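Local structure of alpha-galacturonidase (3FEF) at residues A[171-179]-A[265-273]. The protein hydrolyses alpha-1,4-linked di-galacturonate, releasing alpha-D-galacturonate, as a family 4 glycoside hydrolase that depends on NAD(+) and manganese. Residues are numbered along the deposited sequence; the frame is centred on the assembly and turned at random.
With SO4 (sulfate ion), chain E.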
loop_
_atom_site.group_PDB
_atom_site.type_symbol
_atom_site.label_atom_id
_atom_site.label_comp_id
_atom_site.label_asym_id
_atom_site.label_seq_id
_atom_site.Cartn_x
_atom_site.Cartn_y
_atom_site.Cartn_z
ATOM N N GLU A 171 -9.010 0.477 29.968
ATOM C CA GLU A 171 -10.221 1.238 29.690
ATOM C C GLU A 171 -11.313 0.386 29.040
ATOM O O GLU A 171 -12.483 0.488 29.400
ATOM C CB GLU A 171 -9.914 2.464 28.826
ATOM C CG GLU A 171 -9.348 3.630 29.627
ATOM C CD GLU A 171 -10.144 3.898 30.901
ATOM O OE1 GLU A 171 -11.289 4.393 30.811
ATOM O OE2 GLU A 171 -9.625 3.601 31.991
ATOM N N VAL A 172 -10.938 -0.458 28.083
ATOM C CA VAL A 172 -11.936 -1.249 27.398
ATOM C C VAL A 172 -12.670 -2.175 28.390
ATOM O O VAL A 172 -13.844 -2.469 28.207
ATOM C CB VAL A 172 -11.334 -2.041 26.234
ATOM C CG1 VAL A 172 -12.395 -2.913 25.591
ATOM C CG2 VAL A 172 -10.698 -1.094 25.192
ATOM N N PHE A 173 -11.994 -2.612 29.453
ATOM C CA PHE A 173 -12.659 -3.495 30.414
ATOM C C PHE A 173 -13.867 -2.816 31.035
ATOM O O PHE A 173 -14.892 -3.458 31.281
ATOM C CB PHE A 173 -11.689 -3.998 31.496
ATOM C CG PHE A 173 -10.466 -4.668 30.939
ATOM C CD1 PHE A 173 -10.511 -5.304 29.701
ATOM C CD2 PHE A 173 -9.266 -4.655 31.647
ATOM C CE1 PHE A 173 -9.381 -5.902 29.167
ATOM C CE2 PHE A 173 -8.128 -5.252 31.128
ATOM C CZ PHE A 173 -8.182 -5.879 29.882
ATOM N N GLY A 174 -13.753 -1.512 31.278
ATOM C CA GLY A 174 -14.837 -0.746 31.900
ATOM C C GLY A 174 -16.058 -0.636 31.007
ATOM O O GLY A 174 -17.183 -0.548 31.486
ATOM N N THR A 175 -15.847 -0.639 29.697
ATOM C CA THR A 175 -16.970 -0.603 28.782
ATOM C C THR A 175 -17.620 -1.970 28.662
ATOM O O THR A 175 -18.836 -2.080 28.541
ATOM C CB THR A 175 -16.568 -0.067 27.396
ATOM O OG1 THR A 175 -16.030 1.251 27.573
ATOM C CG2 THR A 175 -17.799 0.033 26.517
ATOM N N GLN A 176 -16.804 -3.013 28.713
ATOM C CA GLN A 176 -17.339 -4.349 28.783
ATOM C C GLN A 176 -18.210 -4.561 30.035
ATOM O O GLN A 176 -19.255 -5.192 29.957
ATOM C CB GLN A 176 -16.205 -5.356 28.747
ATOM C CG GLN A 176 -15.734 -5.661 27.347
ATOM C CD GLN A 176 -14.546 -6.578 27.358
ATOM O OE1 GLN A 176 -13.479 -6.204 27.840
ATOM N NE2 GLN A 176 -14.715 -7.789 26.826
ATOM N N LYS A 177 -17.801 -4.015 31.171
ATOM C CA LYS A 177 -18.590 -4.175 32.395
ATOM C C LYS A 177 -19.899 -3.400 32.266
ATOM O O LYS A 177 -20.948 -3.864 32.718
ATOM C CB LYS A 177 -17.822 -3.685 33.624
ATOM C CG LYS A 177 -16.529 -4.458 33.916
ATOM C CD LYS A 177 -15.843 -3.922 35.186
ATOM C CE LYS A 177 -14.478 -4.570 35.418
ATOM N NZ LYS A 177 -14.591 -6.045 35.579
ATOM N N LEU A 178 -19.833 -2.226 31.638
ATOM C CA LEU A 178 -21.023 -1.416 31.392
ATOM C C LEU A 178 -22.017 -2.189 30.538
ATOM O O LEU A 178 -23.203 -2.233 30.832
ATOM C CB LEU A 178 -20.654 -0.103 30.699
ATOM C CG LEU A 178 -21.830 0.721 30.153
ATOM C CD1 LEU A 178 -22.737 1.174 31.311
ATOM C CD2 LEU A 178 -21.344 1.909 29.347
ATOM N N LEU A 179 -21.525 -2.790 29.461
ATOM C CA LEU A 179 -22.366 -3.593 28.591
ATOM C C LEU A 179 -22.912 -4.843 29.309
ATOM O O LEU A 179 -24.064 -5.229 29.098
ATOM C CB LEU A 179 -21.582 -3.994 27.340
ATOM C CG LEU A 179 -21.206 -2.897 26.331
ATOM C CD1 LEU A 179 -20.152 -3.434 25.363
ATOM C CD2 LEU A 179 -22.433 -2.429 25.556
ATOM N N ILE A 265 -19.827 2.241 19.667
ATOM C CA ILE A 265 -19.792 2.457 21.095
ATOM C C ILE A 265 -18.419 2.943 21.577
ATOM O O ILE A 265 -17.447 2.230 21.492
ATOM C CB ILE A 265 -20.145 1.161 21.843
ATOM C CG1 ILE A 265 -21.557 0.678 21.453
ATOM C CG2 ILE A 265 -19.959 1.353 23.358
ATOM C CD1 ILE A 265 -21.951 -0.695 22.059
ATOM N N PRO A 266 -18.354 4.158 22.129
ATOM C CA PRO A 266 -17.079 4.651 22.614
ATOM C C PRO A 266 -16.621 3.746 23.747
ATOM O O PRO A 266 -17.431 3.354 24.588
ATOM C CB PRO A 266 -17.415 6.048 23.126
ATOM C CG PRO A 266 -18.747 6.397 22.478
ATOM C CD PRO A 266 -19.459 5.090 22.415
ATOM N N ALA A 267 -15.343 3.387 23.759
ATOM C CA ALA A 267 -14.882 2.328 24.671
ATOM C C ALA A 267 -13.760 2.764 25.600
ATOM O O ALA A 267 -12.760 2.068 25.722
ATOM C CB ALA A 267 -14.455 1.084 23.858
ATOM N N ALA A 268 -13.935 3.928 26.230
ATOM C CA ALA A 268 -13.084 4.420 27.321
ATOM C C ALA A 268 -13.940 5.277 28.255
ATOM O O ALA A 268 -15.047 5.671 27.890
ATOM C CB ALA A 268 -11.891 5.250 26.783
ATOM N N GLY A 269 -13.424 5.577 29.446
ATOM C CA GLY A 269 -14.150 6.433 30.378
ATOM C C GLY A 269 -14.404 7.809 29.765
ATOM O O GLY A 269 -13.612 8.312 28.957
ATOM N N ASP A 270 -15.523 8.405 30.145
ATOM C CA ASP A 270 -15.886 9.742 29.726
ATOM C C ASP A 270 -14.709 10.739 29.862
ATOM O O ASP A 270 -14.464 11.567 28.982
ATOM C CB ASP A 270 -17.119 10.205 30.526
ATOM C CG ASP A 270 -18.433 9.628 29.976
ATOM O OD1 ASP A 270 -18.404 8.580 29.282
ATOM O OD2 ASP A 270 -19.508 10.234 30.206
ATOM N N ARG A 271 -13.968 10.635 30.956
ATOM C CA ARG A 271 -12.879 11.560 31.231
ATOM C C ARG A 271 -11.767 11.487 30.169
ATOM O O ARG A 271 -11.050 12.458 29.950
ATOM C CB ARG A 271 -12.314 11.300 32.633
ATOM C CG ARG A 271 -11.833 9.852 32.823
ATOM C CD ARG A 271 -11.627 9.480 34.282
ATOM N NE ARG A 271 -10.518 10.202 34.892
ATOM C CZ ARG A 271 -9.286 9.717 35.043
ATOM N NH1 ARG A 271 -8.347 10.454 35.626
ATOM N NH2 ARG A 271 -8.982 8.503 34.613
ATOM N N HIS A 272 -11.613 10.339 29.524
ATOM C CA HIS A 272 -10.592 10.188 28.486
ATOM C C HIS A 272 -11.128 10.579 27.125
ATOM O O HIS A 272 -10.441 11.247 26.360
ATOM C CB HIS A 272 -10.076 8.754 28.429
ATOM C CG HIS A 272 -9.220 8.385 29.593
ATOM N ND1 HIS A 272 -9.561 7.386 30.481
ATOM C CD2 HIS A 272 -8.042 8.890 30.027
ATOM C CE1 HIS A 272 -8.628 7.290 31.411
ATOM N NE2 HIS A 272 -7.687 8.182 31.150
ATOM N N LEU A 273 -12.355 10.155 26.830
ATOM C CA LEU A 273 -12.990 10.441 25.554
ATOM C C LEU A 273 -13.064 11.934 25.366
ATOM O O LEU A 273 -12.866 12.454 24.261
ATOM C CB LEU A 273 -14.421 9.877 25.531
ATOM C CG LEU A 273 -14.592 8.349 25.507
ATOM C CD1 LEU A 273 -16.068 7.945 25.701
ATOM C CD2 LEU A 273 -13.996 7.720 24.215
HETATM S S SO4 E . -5.243 7.845 35.928
HETATM O O1 SO4 E . -5.456 7.131 37.183
HETATM O O2 SO4 E . -5.987 9.099 35.914
HETATM O O3 SO4 E . -5.694 6.995 34.834
HETATM O O4 SO4 E . -3.823 8.118 35.762
HETATM O O HOH W 1 -10.230 6.054 34.355
#
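Glu171 and Ala268 bring the two backbones to 4.9 Å between their CA atoms, where helix 171-187 meets the loop that joins strand 265-266 to helix 270-273. In this family 4 glycosidase the contact joins a helix of the NAD-binding, Rossmann-type family region to the C-terminal family region, beside the metal site: His272 stacks its ring on metal-binding His206. The fold of the Glu171 chain at chi2 (-47°) turns its carboxylate toward Gly269 and the His272 ring, and OE1 accepts from Gly269 N at 2.8 Å, met nearly along the C-O axis with an N-H...O angle of 156°. Gly269 is the N-cap of helix 270-273. The same oxygen lies near the ring plane of His272, whose ND1 gives it a weak bond, and the carboxylate is turned 63° from the imidazole. Replacing Glu171 with an alanine would probably leave Gly269 N without this acceptor and take from His272 ND1 its weak one. One helical turn on, Thr175 turns both branches to the segment: OG1 sits 3.3 Å from Ala267 CA, while CG2, anti to the backbone N, reaches CG2 of Ile265 at 4.0 Å. Farther along, Leu179 packs on Ile265, and Phe224 of helix 220-231 touches both. At the other end, Arg271 NH1 donates to O2 of a sulfate, probably from the crystallisation liquor and also bonded by Arg298; Arg271 NH2 donates to a water at 2.8 Å that in turn bonds weakly to Glu171 OE2.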